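Local coordinates for protein proteasome chaperone 3 (Saccharomyces cerevisiae, PDB 2Z5B) that pairs with its partner chaperone Poc4 to form a heterodimer that binds proteasome precursors and helps the alpha-ring of the 20S proteasome to form, at residues Leu27-His33 against Cys172-Ala178; Gln7-Pro11 against Lys165-Val169; Met48-Val54 against Leu141-Ser147; Leu92-Gln96 against Ala117-Arg122. All blocks are in the same frame, centred on the assembly; numbering follows the deposited sequence.

Interaction 1 of 4, residues Leu27-His33 against Cys172-Ala178; sequences LYVQATH and CIKDMYA
Met-176 CE rests 3.6 Å from Val-29 CG1 and equally close to CB of Ala-31, filling the step between two residues of strand segment 27-33 that face the last helical turn and the C-terminal residues, Cys-172 to Ala-178. The Met-176 side chain starts with CG opposite the backbone N (chi1 -172°) and bends at chi3 (72°), crossing Val-29 at about a right angle. Its SD also lies 4.0 Å from Gln-30 CA. Farther back along the helix the apolar contacts continue: Ile-173 CG1 lies 4.0 Å from Val-29 CG1, and SG of Cys-172 is 3.9 Å from Leu-27 CD2. Tyr-120 adds to this packing, touching both Ala-31 and Ile-173.

Among the polar atoms, NE2 of His-33 comes within 3.2 Å of Ala-178 O, and the ring of His-33 also meets that of Tyr-4.

Backbone geometry closes the helix: Tyr-177 has positive phi and the last turn forms a Schellman motif. The strand and helix axes, 8.9 Å apart at a crossing angle of -50°, describe a C-terminal helix laid across one face of a mixed beta-sheet.

Interaction 2 of 4, residues Gln7-Pro11 against Lys165-Val169; sequences QTHLP and KLVFV
Phe-168 presents one ring face to Pro-11, whose CD sits 3.6 Å from the ring centroid and only 5° off the normal, the geometry of a CH-pi contact. The two side chains come from opposite directions, and Pro-11 CG also reaches Phe-168 CD1 at 3.7 Å. Phe-168 extends from the helix with CG trans to its own backbone N (chi1 179°), which carries the ring out to the end of strand 3-9. There an outermost strand of the sheet within this chain runs into a loop beside helix 162-176, so the aromatic ring joins helix to sheet edge; it also touches Leu-27 on the adjoining strand. Leu-10 meets the ring at a slant, with CD2 3.7 Å from Phe-168 CD2, and the same methyl lies 4.5 Å from CG of Lys-165. At the far end of the ring, Phe-168 CZ has Thr-8 CG2 at 3.7 Å and the carbonyl oxygen of His-9 at 3.3 Å.

Interaction 3 of 4, residues Met48-Val54 against Leu141-Ser147; sequences MDSTYEV and LLISMSS
A classic beta bulge ends the antiparallel ladder between strands 50-56 and 140-145: Asp-49 and Ser-50 both face Met-145, whose O accepts Asp-49 N at 3.0 Å and Ser-50 N at 2.9 Å. Beyond it the pairing is regular, with Tyr-52 opposite Ile-143 and Val-54 opposite Leu-141 as hydrogen-bonded pairs; Ile-143 N reaches Tyr-52 O at 2.8 Å and 174°. Ser-50, Tyr-52 and Val-54 lie on one face with Leu-141, Ile-143 and Met-145, where helix 109-124 packs. There Val-54 CG2 meets Ile-143 CD1 at 4.0 Å, and Met-145 CG approaches the Tyr-52 ring at its edge. The other face carries Thr-51 OG1 and Ser-144 OG, hydrogen-bonded at 2.8 Å; Ser-144 OG also bonds Tyr-62 of the neighbouring Poc4 chain. At the bulge, the Asp-49 carboxylate holds Ser-147 by two bonds, its OD2 taking Ser-147 OG at 2.6 Å on the syn lone pair. Asp-49 OD1 accepts Ser-147 N at 2.9 Å and, from the opposite face of the carboxylate plane, Ser-50 OG at 2.7 Å.

Interaction 4 of 4, residues Leu92-Gln96 against Ala117-Arg122; sequences LSDYQ and AELYRR
The shortest sound polar bond here, Arg-122 N to Glu-118 O at 2.9 Å, is a backbone bond of the helical turn that presents Ala-117 CB to the ring of Tyr-95 in segment 92-96. A second bond of the same turn, Arg-121 N to Ala-117 O at 3.0 Å, ties the alanine itself into the helix.

Ala-117 CB sits over one face of the Tyr-95 ring, 4.0 Å from its centroid and 19° off the normal, a CH-pi contact displaced toward the rim, with Tyr-95 CE2 at 3.8 Å. Val-54, on the neighbouring strand 50-56, touches both residues, and Val-114 of helix 109-124 also packs on Tyr-95. The ring thus fills the angle between strand 95-99, outermost in the sheet of this chain, and the helix lying across the sheet.

Glu-118 places its carboxylate near the hydroxyls of Ser-93 and Tyr-95, but the modelled separation of Tyr-95 OH from Glu-118 OE2 is too short to be trusted, so the exact placing of these groups is doubtful, as is that of the neighbouring Arg-122 guanidinium.

Chemically, the sound geometry implies a buried aromatic face held on an alanine methyl, while the bonding at the polar rim of the contact remains unresolved.

How the interactions relate
All four interactions reach one mixed sheet. Interactions 1 and 2 share helix 162-176 and lie on neighbouring strands, their centres 11 Å apart; they meet where Thr-8 CG2 packs 3.6 Å from Cys-172 SG. Interaction 3 is a strand pairing within the sheet, and it touches interaction 4 through Val-54 CG1, 3.8 Å from Tyr-95 CB and 3.9 Å from Ala-117 CB. Interactions 1 and 4, with centres 17 Å apart, are bridged by Tyr-120, whose OH lies 3.7 Å from Met-176 CE. Interactions 2 and 4 fall on opposite sides of the chain's centre, about 20 Å between their centres. The Poc4 chain touches segments of interactions 1, 2 and 3, but neither segment of interaction 4.

Interaction 1 of 4, residues Leu27-His33 against Cys172-Ala178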
loop_
_atom_site.group_PDB
_atom_site.type_symbol
_atom_site.label_atom_id
_atom_site.label_comp_id
_atom_site.label_asym_id
_atom_site.label_seq_id
_atom_site.Cartn_x
_atom_site.Cartn_y
_atom_site.Cartn_z
ATOM N N LEU B 27 4.764 13.677 -7.296
ATOM C CA LEU B 27 4.828 12.218 -7.217
ATOM C C LEU B 27 5.278 11.839 -5.822
ATOM O O LEU B 27 6.311 12.318 -5.344
ATOM C CB LEU B 27 5.765 11.608 -8.274
ATOM C CG LEU B 27 5.721 10.069 -8.392
ATOM C CD1 LEU B 27 4.482 9.613 -9.149
ATOM C CD2 LEU B 27 6.979 9.483 -9.042
ATOM N N TYR B 28 4.482 11.002 -5.164
ATOM C CA TYR B 28 4.779 10.556 -3.800
ATOM C C TYR B 28 4.808 9.043 -3.712
ATOM O O TYR B 28 3.852 8.359 -4.095
ATOM C CB TYR B 28 3.780 11.121 -2.790
ATOM C CG TYR B 28 4.056 10.656 -1.374
ATOM C CD1 TYR B 28 5.128 11.180 -0.640
ATOM C CD2 TYR B 28 3.256 9.678 -0.772
ATOM C CE1 TYR B 28 5.389 10.739 0.662
ATOM C CE2 TYR B 28 3.509 9.238 0.515
ATOM C CZ TYR B 28 4.581 9.767 1.217
ATOM O OH TYR B 28 4.838 9.330 2.490
ATOM N N VAL B 29 5.936 8.527 -3.239
ATOM C CA VAL B 29 6.104 7.104 -3.084
ATOM C C VAL B 29 6.299 6.820 -1.607
ATOM O O VAL B 29 6.972 7.588 -0.888
ATOM C CB VAL B 29 7.256 6.586 -3.937
ATOM C CG1 VAL B 29 7.379 5.114 -3.808
ATOM C CG2 VAL B 29 7.006 6.941 -5.430
ATOM N N GLN B 30 5.664 5.746 -1.145
ATOM C CA GLN B 30 5.860 5.281 0.235
ATOM C C GLN B 30 5.761 3.767 0.259
ATOM O O GLN B 30 5.026 3.148 -0.549
ATOM C CB GLN B 30 4.855 5.930 1.194
ATOM C CG GLN B 30 5.063 5.582 2.706
ATOM C CD GLN B 30 4.500 4.224 3.099
ATOM O OE1 GLN B 30 3.678 3.645 2.382
ATOM N NE2 GLN B 30 4.942 3.705 4.236
ATOM N N ALA B 31 6.535 3.152 1.144
ATOM C CA ALA B 31 6.533 1.709 1.253
ATOM C C ALA B 31 6.653 1.255 2.696
ATOM O O ALA B 31 7.466 1.793 3.481
ATOM C CB ALA B 31 7.634 1.107 0.414
ATOM N N THR B 32 5.818 0.283 3.042
ATOM C CA THR B 32 5.933 -0.441 4.302
ATOM C C THR B 32 6.309 -1.886 3.982
ATOM O O THR B 32 5.713 -2.499 3.103
ATOM C CB THR B 32 4.602 -0.406 5.095
ATOM O OG1 THR B 32 4.049 0.913 5.039
ATOM C CG2 THR B 32 4.849 -0.776 6.573
ATOM N N HIS B 33 7.303 -2.420 4.694
ATOM C CA HIS B 33 7.810 -3.765 4.444
ATOM C C HIS B 33 7.303 -4.685 5.533
ATOM O O HIS B 33 7.391 -4.341 6.720
ATOM C CB HIS B 33 9.347 -3.773 4.474
ATOM C CG HIS B 33 9.984 -3.036 3.327
ATOM N ND1 HIS B 33 11.238 -3.347 2.852
ATOM C CD2 HIS B 33 9.537 -2.012 2.564
ATOM C CE1 HIS B 33 11.544 -2.543 1.847
ATOM N NE2 HIS B 33 10.523 -1.729 1.644
ATOM N N CYS B 172 12.825 6.831 -8.503
ATOM C CA CYS B 172 12.215 7.368 -7.276
ATOM C C CYS B 172 12.122 6.278 -6.200
ATOM O O CYS B 172 12.440 6.510 -5.026
ATOM C CB CYS B 172 10.823 7.932 -7.591
ATOM S SG CYS B 172 10.837 9.450 -8.561
ATOM N N ILE B 173 11.727 5.076 -6.618
ATOM C CA ILE B 173 11.557 3.943 -5.709
ATOM C C ILE B 173 12.903 3.516 -5.131
ATOM O O ILE B 173 13.010 3.298 -3.919
ATOM C CB ILE B 173 10.809 2.768 -6.393
ATOM C CG1 ILE B 173 9.359 3.177 -6.693
ATOM C CG2 ILE B 173 10.861 1.500 -5.527
ATOM C CD1 ILE B 173 8.669 2.369 -7.784
ATOM N N LYS B 174 13.923 3.440 -5.990
ATOM C CA LYS B 174 15.310 3.176 -5.576
ATOM C C LYS B 174 15.884 4.270 -4.658
ATOM O O LYS B 174 16.594 3.962 -3.697
ATOM C CB LYS B 174 16.217 2.976 -6.806
ATOM C CG LYS B 174 17.675 2.584 -6.484
ATOM C CD LYS B 174 18.442 2.161 -7.742
ATOM C CE LYS B 174 19.948 2.177 -7.509
ATOM N NZ LYS B 174 20.481 3.571 -7.406
ATOM N N ASP B 175 15.568 5.536 -4.946
ATOM C CA ASP B 175 16.072 6.663 -4.164
ATOM C C ASP B 175 15.441 6.732 -2.773
ATOM O O ASP B 175 16.046 7.238 -1.826
ATOM C CB ASP B 175 15.895 7.980 -4.917
ATOM C CG ASP B 175 16.908 8.156 -6.030
ATOM O OD1 ASP B 175 17.938 7.438 -6.038
ATOM O OD2 ASP B 175 16.678 9.021 -6.897
ATOM N N MET B 176 14.243 6.176 -2.655
ATOM C CA MET B 176 13.606 5.945 -1.382
ATOM C C MET B 176 14.492 5.078 -0.470
ATOM O O MET B 176 14.519 5.295 0.744
ATOM C CB MET B 176 12.259 5.261 -1.642
ATOM C CG MET B 176 11.359 5.112 -0.457
ATOM S SD MET B 176 9.645 4.909 -0.983
ATOM C CE MET B 176 9.641 3.269 -1.668
ATOM N N TYR B 177 15.261 4.179 -1.098
ATOM C CA TYR B 177 15.845 2.925 -0.534
ATOM C C TYR B 177 14.712 1.885 -0.361
ATOM O O TYR B 177 14.572 1.208 0.665
ATOM C CB TYR B 177 16.682 3.191 0.715
ATOM C CG TYR B 177 17.847 4.155 0.471
ATOM C CD1 TYR B 177 17.959 4.855 -0.734
ATOM C CD2 TYR B 177 18.791 4.412 1.463
ATOM C CE1 TYR B 177 19.002 5.756 -0.965
ATOM C CE2 TYR B 177 19.844 5.334 1.242
ATOM C CZ TYR B 177 19.935 5.985 0.026
ATOM O OH TYR B 177 20.960 6.885 -0.219
ATOM N N ALA B 178 13.921 1.782 -1.423
ATOM C CA ALA B 178 12.521 1.314 -1.396
ATOM C C ALA B 178 11.963 0.640 -0.146
ATOM O O ALA B 178 12.672 0.453 0.843
ATOM C CB ALA B 178 12.261 0.476 -2.579
#

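Interaction 2 of 4, residues Gln7-Pro11 against Lys165-Val169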
loop_
_atom_site.group_PDB
_atom_site.type_symbol
_atom_site.label_atom_id
_atom_site.label_comp_id
_atom_site.label_asym_id
_atom_site.label_seq_id
_atom_site.Cartn_x
_atom_site.Cartn_y
_atom_site.Cartn_z
ATOM N N GLN B 7 9.381 12.050 -2.070
ATOM C CA GLN B 7 8.477 13.025 -2.643
ATOM C C GLN B 7 9.238 13.833 -3.678
ATOM O O GLN B 7 10.326 14.364 -3.408
ATOM C CB GLN B 7 7.900 13.942 -1.553
ATOM C CG GLN B 7 7.034 15.097 -2.077
ATOM C CD GLN B 7 5.669 14.664 -2.603
ATOM O OE1 GLN B 7 4.767 14.330 -1.831
ATOM N NE2 GLN B 7 5.496 14.721 -3.926
ATOM N N THR B 8 8.663 13.905 -4.870
ATOM C CA THR B 8 9.212 14.722 -5.927
ATOM C C THR B 8 8.088 15.197 -6.839
ATOM O O THR B 8 6.927 15.236 -6.423
ATOM C CB THR B 8 10.347 13.981 -6.701
ATOM O OG1 THR B 8 10.875 14.851 -7.708
ATOM C CG2 THR B 8 9.826 12.688 -7.324
ATOM N N HIS B 9 8.449 15.586 -8.061
ATOM C CA HIS B 9 7.505 16.017 -9.082
ATOM C C HIS B 9 7.856 15.302 -10.375
ATOM O O HIS B 9 9.029 15.063 -10.638
ATOM C CB HIS B 9 7.588 17.541 -9.276
ATOM C CG HIS B 9 7.186 18.323 -8.061
ATOM N ND1 HIS B 9 8.019 18.492 -6.976
ATOM C CD2 HIS B 9 6.036 18.968 -7.757
ATOM C CE1 HIS B 9 7.401 19.211 -6.057
ATOM N NE2 HIS B 9 6.195 19.512 -6.506
ATOM N N LEU B 10 6.858 14.925 -11.170
ATOM C CA LEU B 10 7.154 14.323 -12.471
ATOM C C LEU B 10 7.898 15.335 -13.359
ATOM O O LEU B 10 7.609 16.534 -13.300
ATOM C CB LEU B 10 5.883 13.801 -13.155
ATOM C CG LEU B 10 5.309 12.459 -12.697
ATOM C CD1 LEU B 10 4.050 12.135 -13.483
ATOM C CD2 LEU B 10 6.325 11.333 -12.847
ATOM N N PRO B 11 8.890 14.863 -14.143
ATOM C CA PRO B 11 9.727 15.715 -14.999
ATOM C C PRO B 11 8.928 16.715 -15.854
ATOM O O PRO B 11 7.765 16.460 -16.173
ATOM C CB PRO B 11 10.450 14.703 -15.890
ATOM C CG PRO B 11 10.555 13.493 -15.054
ATOM C CD PRO B 11 9.282 13.445 -14.252
ATOM N N LYS B 165 9.074 7.855 -18.351
ATOM C CA LYS B 165 8.233 7.926 -17.163
ATOM C C LYS B 165 8.426 6.682 -16.283
ATOM O O LYS B 165 8.461 6.800 -15.055
ATOM C CB LYS B 165 6.772 8.122 -17.559
ATOM C CG LYS B 165 5.883 8.758 -16.487
ATOM C CD LYS B 165 4.638 9.403 -17.117
ATOM C CE LYS B 165 4.103 8.592 -18.298
ATOM N NZ LYS B 165 2.847 9.162 -18.861
ATOM N N LEU B 166 8.576 5.508 -16.910
ATOM C CA LEU B 166 8.871 4.270 -16.180
ATOM C C LEU B 166 10.210 4.340 -15.454
ATOM O O LEU B 166 10.306 3.994 -14.265
ATOM C CB LEU B 166 8.844 3.041 -17.099
ATOM C CG LEU B 166 9.244 1.703 -16.460
ATOM C CD1 LEU B 166 8.250 1.306 -15.352
ATOM C CD2 LEU B 166 9.358 0.594 -17.500
ATOM N N VAL B 167 11.239 4.800 -16.164
ATOM C CA VAL B 167 12.565 4.913 -15.585
ATOM C C VAL B 167 12.589 5.896 -14.406
ATOM O O VAL B 167 13.221 5.624 -13.400
ATOM C CB VAL B 167 13.640 5.250 -16.663
ATOM C CG1 VAL B 167 15.008 5.512 -16.031
ATOM C CG2 VAL B 167 13.744 4.090 -17.642
ATOM N N PHE B 168 11.906 7.025 -14.546
ATOM C CA PHE B 168 11.849 8.022 -13.476
ATOM C C PHE B 168 11.208 7.468 -12.200
ATOM O O PHE B 168 11.727 7.679 -11.105
ATOM C CB PHE B 168 11.080 9.263 -13.930
ATOM C CG PHE B 168 10.962 10.319 -12.868
ATOM C CD1 PHE B 168 12.029 11.181 -12.610
ATOM C CD2 PHE B 168 9.795 10.450 -12.124
ATOM C CE1 PHE B 168 11.930 12.169 -11.621
ATOM C CE2 PHE B 168 9.685 11.434 -11.131
ATOM C CZ PHE B 168 10.752 12.290 -10.892
ATOM N N VAL B 169 10.065 6.796 -12.351
ATOM C CA VAL B 169 9.385 6.178 -11.217
ATOM C C VAL B 169 10.259 5.105 -10.563
ATOM O O VAL B 169 10.355 5.061 -9.325
ATOM C CB VAL B 169 7.980 5.621 -11.591
ATOM C CG1 VAL B 169 7.347 4.888 -10.399
ATOM C CG2 VAL B 169 7.061 6.754 -12.047
#

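Interaction 3 of 4, residues Met48-Val54 against Leu141-Ser147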
loop_
_atom_site.group_PDB
_atom_site.type_symbol
_atom_site.label_atom_id
_atom_site.label_comp_id
_atom_site.label_asym_id
_atom_site.label_seq_id
_atom_site.Cartn_x
_atom_site.Cartn_y
_atom_site.Cartn_z
ATOM N N MET B 48 -4.702 8.066 -5.665
ATOM C CA MET B 48 -4.376 6.657 -5.724
ATOM C C MET B 48 -5.702 5.935 -5.941
ATOM O O MET B 48 -6.614 6.075 -5.122
ATOM C CB MET B 48 -3.759 6.237 -4.389
ATOM C CG MET B 48 -3.221 4.851 -4.334
ATOM S SD MET B 48 -2.028 4.769 -3.001
ATOM C CE MET B 48 -3.060 4.446 -1.570
ATOM N N ASP B 49 -5.812 5.167 -7.025
ATOM C CA ASP B 49 -7.119 4.633 -7.447
ATOM C C ASP B 49 -7.086 3.170 -7.899
ATOM O O ASP B 49 -8.122 2.586 -8.214
ATOM C CB ASP B 49 -7.701 5.513 -8.574
ATOM C CG ASP B 49 -6.874 5.455 -9.863
ATOM O OD1 ASP B 49 -5.923 4.651 -9.951
ATOM O OD2 ASP B 49 -7.177 6.226 -10.803
ATOM N N SER B 50 -5.896 2.583 -7.941
ATOM C CA SER B 50 -5.737 1.199 -8.382
ATOM C C SER B 50 -4.876 0.417 -7.409
ATOM O O SER B 50 -4.084 1.005 -6.674
ATOM C CB SER B 50 -5.111 1.160 -9.785
ATOM O OG SER B 50 -5.755 2.084 -10.661
ATOM N N THR B 51 -5.037 -0.898 -7.380
ATOM C CA THR B 51 -4.187 -1.760 -6.556
ATOM C C THR B 51 -3.960 -3.080 -7.271
ATOM O O THR B 51 -4.907 -3.680 -7.801
ATOM C CB THR B 51 -4.771 -2.007 -5.136
ATOM O OG1 THR B 51 -4.819 -0.775 -4.406
ATOM C CG2 THR B 51 -3.924 -3.006 -4.352
ATOM N N TYR B 52 -2.708 -3.527 -7.269
ATOM C CA TYR B 52 -2.304 -4.765 -7.917
ATOM C C TYR B 52 -1.463 -5.604 -6.989
ATOM O O TYR B 52 -0.658 -5.079 -6.217
ATOM C CB TYR B 52 -1.512 -4.474 -9.203
ATOM C CG TYR B 52 -2.248 -3.539 -10.130
ATOM C CD1 TYR B 52 -3.227 -4.014 -11.010
ATOM C CD2 TYR B 52 -2.004 -2.169 -10.090
ATOM C CE1 TYR B 52 -3.935 -3.131 -11.839
ATOM C CE2 TYR B 52 -2.687 -1.293 -10.915
ATOM C CZ TYR B 52 -3.643 -1.776 -11.788
ATOM O OH TYR B 52 -4.305 -0.869 -12.591
ATOM N N GLU B 53 -1.662 -6.912 -7.064
ATOM C CA GLU B 53 -0.817 -7.851 -6.367
ATOM C C GLU B 53 0.118 -8.506 -7.379
ATOM O O GLU B 53 -0.332 -9.088 -8.377
ATOM C CB GLU B 53 -1.664 -8.884 -5.607
ATOM C CG GLU B 53 -0.851 -9.803 -4.709
ATOM C CD GLU B 53 -1.700 -10.630 -3.760
ATOM O OE1 GLU B 53 -2.810 -11.078 -4.139
ATOM O OE2 GLU B 53 -1.242 -10.843 -2.618
ATOM N N VAL B 54 1.419 -8.365 -7.125
ATOM C CA VAL B 54 2.462 -8.943 -7.963
ATOM C C VAL B 54 3.159 -10.063 -7.180
ATOM O O VAL B 54 3.770 -9.817 -6.134
ATOM C CB VAL B 54 3.476 -7.855 -8.434
ATOM C CG1 VAL B 54 4.267 -8.334 -9.664
ATOM C CG2 VAL B 54 2.754 -6.546 -8.752
ATOM N N LEU B 141 4.368 -8.463 -3.681
ATOM C CA LEU B 141 4.317 -7.010 -3.663
ATOM C C LEU B 141 2.913 -6.534 -3.967
ATOM O O LEU B 141 2.325 -6.882 -4.997
ATOM C CB LEU B 141 5.337 -6.425 -4.657
ATOM C CG LEU B 141 5.510 -4.924 -4.912
ATOM C CD1 LEU B 141 5.776 -4.087 -3.646
ATOM C CD2 LEU B 141 6.640 -4.709 -5.920
ATOM N N LEU B 142 2.381 -5.722 -3.064
ATOM C CA LEU B 142 1.089 -5.081 -3.242
ATOM C C LEU B 142 1.342 -3.620 -3.612
ATOM O O LEU B 142 2.046 -2.903 -2.883
ATOM C CB LEU B 142 0.299 -5.225 -1.927
ATOM C CG LEU B 142 -1.223 -5.298 -1.796
ATOM C CD1 LEU B 142 -1.893 -6.085 -2.892
ATOM C CD2 LEU B 142 -1.577 -5.901 -0.432
ATOM N N ILE B 143 0.830 -3.196 -4.769
ATOM C CA ILE B 143 1.072 -1.837 -5.273
ATOM C C ILE B 143 -0.234 -1.081 -5.411
ATOM O O ILE B 143 -1.112 -1.474 -6.176
ATOM C CB ILE B 143 1.848 -1.794 -6.641
ATOM C CG1 ILE B 143 3.157 -2.586 -6.541
ATOM C CG2 ILE B 143 2.129 -0.331 -7.049
ATOM C CD1 ILE B 143 3.884 -2.844 -7.892
ATOM N N SER B 144 -0.364 0.002 -4.661
ATOM C CA SER B 144 -1.491 0.904 -4.833
ATOM C C SER B 144 -0.974 2.155 -5.517
ATOM O O SER B 144 -0.001 2.758 -5.060
ATOM C CB SER B 144 -2.137 1.249 -3.490
ATOM O OG SER B 144 -2.704 0.102 -2.878
ATOM N N MET B 145 -1.613 2.547 -6.611
ATOM C CA MET B 145 -1.115 3.675 -7.385
ATOM C C MET B 145 -2.201 4.461 -8.116
ATOM O O MET B 145 -3.329 3.989 -8.241
ATOM C CB MET B 145 -0.021 3.206 -8.366
ATOM C CG MET B 145 -0.445 2.148 -9.392
ATOM S SD MET B 145 0.984 1.575 -10.379
ATOM C CE MET B 145 1.969 3.049 -10.416
ATOM N N SER B 146 -1.844 5.657 -8.578
ATOM C CA SER B 146 -2.703 6.444 -9.472
ATOM C C SER B 146 -2.528 5.956 -10.908
ATOM O O SER B 146 -1.418 5.992 -11.445
ATOM C CB SER B 146 -2.337 7.925 -9.395
ATOM O OG SER B 146 -2.928 8.671 -10.458
ATOM N N SER B 147 -3.626 5.513 -11.526
ATOM C CA SER B 147 -3.638 5.136 -12.939
ATOM C C SER B 147 -3.301 6.315 -13.866
ATOM O O SER B 147 -2.947 6.123 -15.032
ATOM C CB SER B 147 -5.016 4.579 -13.312
ATOM O OG SER B 147 -6.020 5.551 -13.079
#

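Interaction 4 of 4, residues Leu92-Gln96 against Ala117-Arg122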
loop_
_atom_site.group_PDB
_atom_site.type_symbol
_atom_site.label_atom_id
_atom_site.label_comp_id
_atom_site.label_asym_id
_atom_site.label_seq_id
_atom_site.Cartn_x
_atom_site.Cartn_y
_atom_site.Cartn_z
ATOM N N LEU B 92 14.998 -16.105 -15.979
ATOM C CA LEU B 92 13.590 -16.145 -16.287
ATOM C C LEU B 92 12.922 -15.696 -14.989
ATOM O O LEU B 92 13.002 -16.387 -13.969
ATOM C CB LEU B 92 13.203 -17.587 -16.636
ATOM C CG LEU B 92 12.383 -17.973 -17.872
ATOM C CD1 LEU B 92 10.885 -17.878 -17.606
ATOM C CD2 LEU B 92 12.787 -17.181 -19.118
ATOM N N SER B 93 12.315 -14.513 -15.024
ATOM C CA SER B 93 11.661 -13.933 -13.865
ATOM C C SER B 93 10.234 -13.530 -14.219
ATOM O O SER B 93 9.981 -12.372 -14.562
ATOM C CB SER B 93 12.426 -12.696 -13.396
ATOM O OG SER B 93 12.127 -11.590 -14.238
ATOM N N ASP B 94 9.308 -14.480 -14.134
ATOM C CA ASP B 94 7.914 -14.202 -14.441
ATOM C C ASP B 94 7.069 -13.992 -13.198
ATOM O O ASP B 94 7.313 -14.610 -12.163
ATOM C CB ASP B 94 7.326 -15.307 -15.307
ATOM C CG ASP B 94 7.834 -15.249 -16.732
ATOM O OD1 ASP B 94 7.865 -14.139 -17.317
ATOM O OD2 ASP B 94 8.215 -16.314 -17.256
ATOM N N TYR B 95 6.081 -13.111 -13.320
ATOM C CA TYR B 95 5.180 -12.781 -12.229
ATOM C C TYR B 95 3.725 -12.893 -12.656
ATOM O O TYR B 95 3.393 -12.857 -13.850
ATOM C CB TYR B 95 5.452 -11.363 -11.693
ATOM C CG TYR B 95 6.842 -11.175 -11.135
ATOM C CD1 TYR B 95 7.919 -10.913 -11.981
ATOM C CD2 TYR B 95 7.082 -11.267 -9.768
ATOM C CE1 TYR B 95 9.193 -10.755 -11.489
ATOM C CE2 TYR B 95 8.359 -11.097 -9.260
ATOM C CZ TYR B 95 9.409 -10.843 -10.136
ATOM O OH TYR B 95 10.676 -10.677 -9.657
ATOM N N GLN B 96 2.869 -13.051 -11.656
ATOM C CA GLN B 96 1.434 -12.977 -11.811
ATOM C C GLN B 96 1.015 -11.600 -11.286
ATOM O O GLN B 96 1.307 -11.256 -10.134
ATOM C CB GLN B 96 0.786 -14.103 -10.991
ATOM C CG GLN B 96 -0.733 -14.209 -11.089
ATOM C CD GLN B 96 -1.318 -15.237 -10.127
ATOM O OE1 GLN B 96 -1.779 -16.301 -10.548
ATOM N NE2 GLN B 96 -1.303 -14.923 -8.832
ATOM N N ALA B 117 8.654 -4.947 -9.295
ATOM C CA ALA B 117 8.957 -6.200 -8.605
ATOM C C ALA B 117 10.417 -6.619 -8.760
ATOM O O ALA B 117 11.072 -6.976 -7.786
ATOM C CB ALA B 117 8.038 -7.311 -9.091
ATOM N N GLU B 118 10.922 -6.581 -9.992
ATOM C CA GLU B 118 12.308 -6.959 -10.252
ATOM C C GLU B 118 13.305 -6.017 -9.572
ATOM O O GLU B 118 14.342 -6.452 -9.082
ATOM C CB GLU B 118 12.563 -7.082 -11.761
ATOM C CG GLU B 118 12.137 -8.452 -12.317
ATOM C CD GLU B 118 12.914 -9.606 -11.689
ATOM O OE1 GLU B 118 14.062 -9.857 -12.095
ATOM O OE2 GLU B 118 12.390 -10.274 -10.784
ATOM N N LEU B 119 12.971 -4.733 -9.524
ATOM C CA LEU B 119 13.799 -3.751 -8.820
ATOM C C LEU B 119 13.950 -4.166 -7.354
ATOM O O LEU B 119 15.062 -4.229 -6.808
ATOM C CB LEU B 119 13.187 -2.340 -8.948
ATOM C CG LEU B 119 13.981 -1.165 -8.361
ATOM C CD1 LEU B 119 15.262 -0.904 -9.147
ATOM C CD2 LEU B 119 13.127 0.088 -8.307
ATOM N N TYR B 120 12.822 -4.473 -6.725
ATOM C CA TYR B 120 12.829 -4.942 -5.339
ATOM C C TYR B 120 13.678 -6.198 -5.130
ATOM O O TYR B 120 14.513 -6.231 -4.230
ATOM C CB TYR B 120 11.400 -5.126 -4.826
ATOM C CG TYR B 120 10.869 -3.871 -4.191
ATOM C CD1 TYR B 120 11.194 -3.547 -2.868
ATOM C CD2 TYR B 120 10.083 -2.985 -4.915
ATOM C CE1 TYR B 120 10.725 -2.370 -2.274
ATOM C CE2 TYR B 120 9.608 -1.811 -4.334
ATOM C CZ TYR B 120 9.927 -1.516 -3.022
ATOM O OH TYR B 120 9.452 -0.360 -2.473
ATOM N N ARG B 121 13.495 -7.199 -5.993
ATOM C CA ARG B 121 14.222 -8.477 -5.889
ATOM C C ARG B 121 15.733 -8.388 -6.113
ATOM O O ARG B 121 16.512 -8.930 -5.331
ATOM C CB ARG B 121 13.633 -9.523 -6.836
ATOM C CG ARG B 121 12.151 -9.758 -6.624
ATOM C CD ARG B 121 11.710 -11.121 -7.092
ATOM N NE ARG B 121 12.145 -12.189 -6.196
ATOM C CZ ARG B 121 11.785 -13.462 -6.332
ATOM N NH1 ARG B 121 10.975 -13.827 -7.324
ATOM N NH2 ARG B 121 12.229 -14.368 -5.471
ATOM N N ARG B 122 16.136 -7.708 -7.181
ATOM C CA ARG B 122 17.530 -7.719 -7.620
ATOM C C ARG B 122 18.372 -6.598 -7.010
ATOM O O ARG B 122 19.586 -6.745 -6.837
ATOM C CB ARG B 122 17.598 -7.669 -9.151
ATOM C CG ARG B 122 16.760 -8.749 -9.852
ATOM C CD ARG B 122 17.038 -8.817 -11.349
ATOM N NE ARG B 122 16.642 -7.599 -12.064
ATOM C CZ ARG B 122 15.871 -7.564 -13.152
ATOM N NH1 ARG B 122 15.402 -8.683 -13.689
ATOM N NH2 ARG B 122 15.571 -6.401 -13.713
#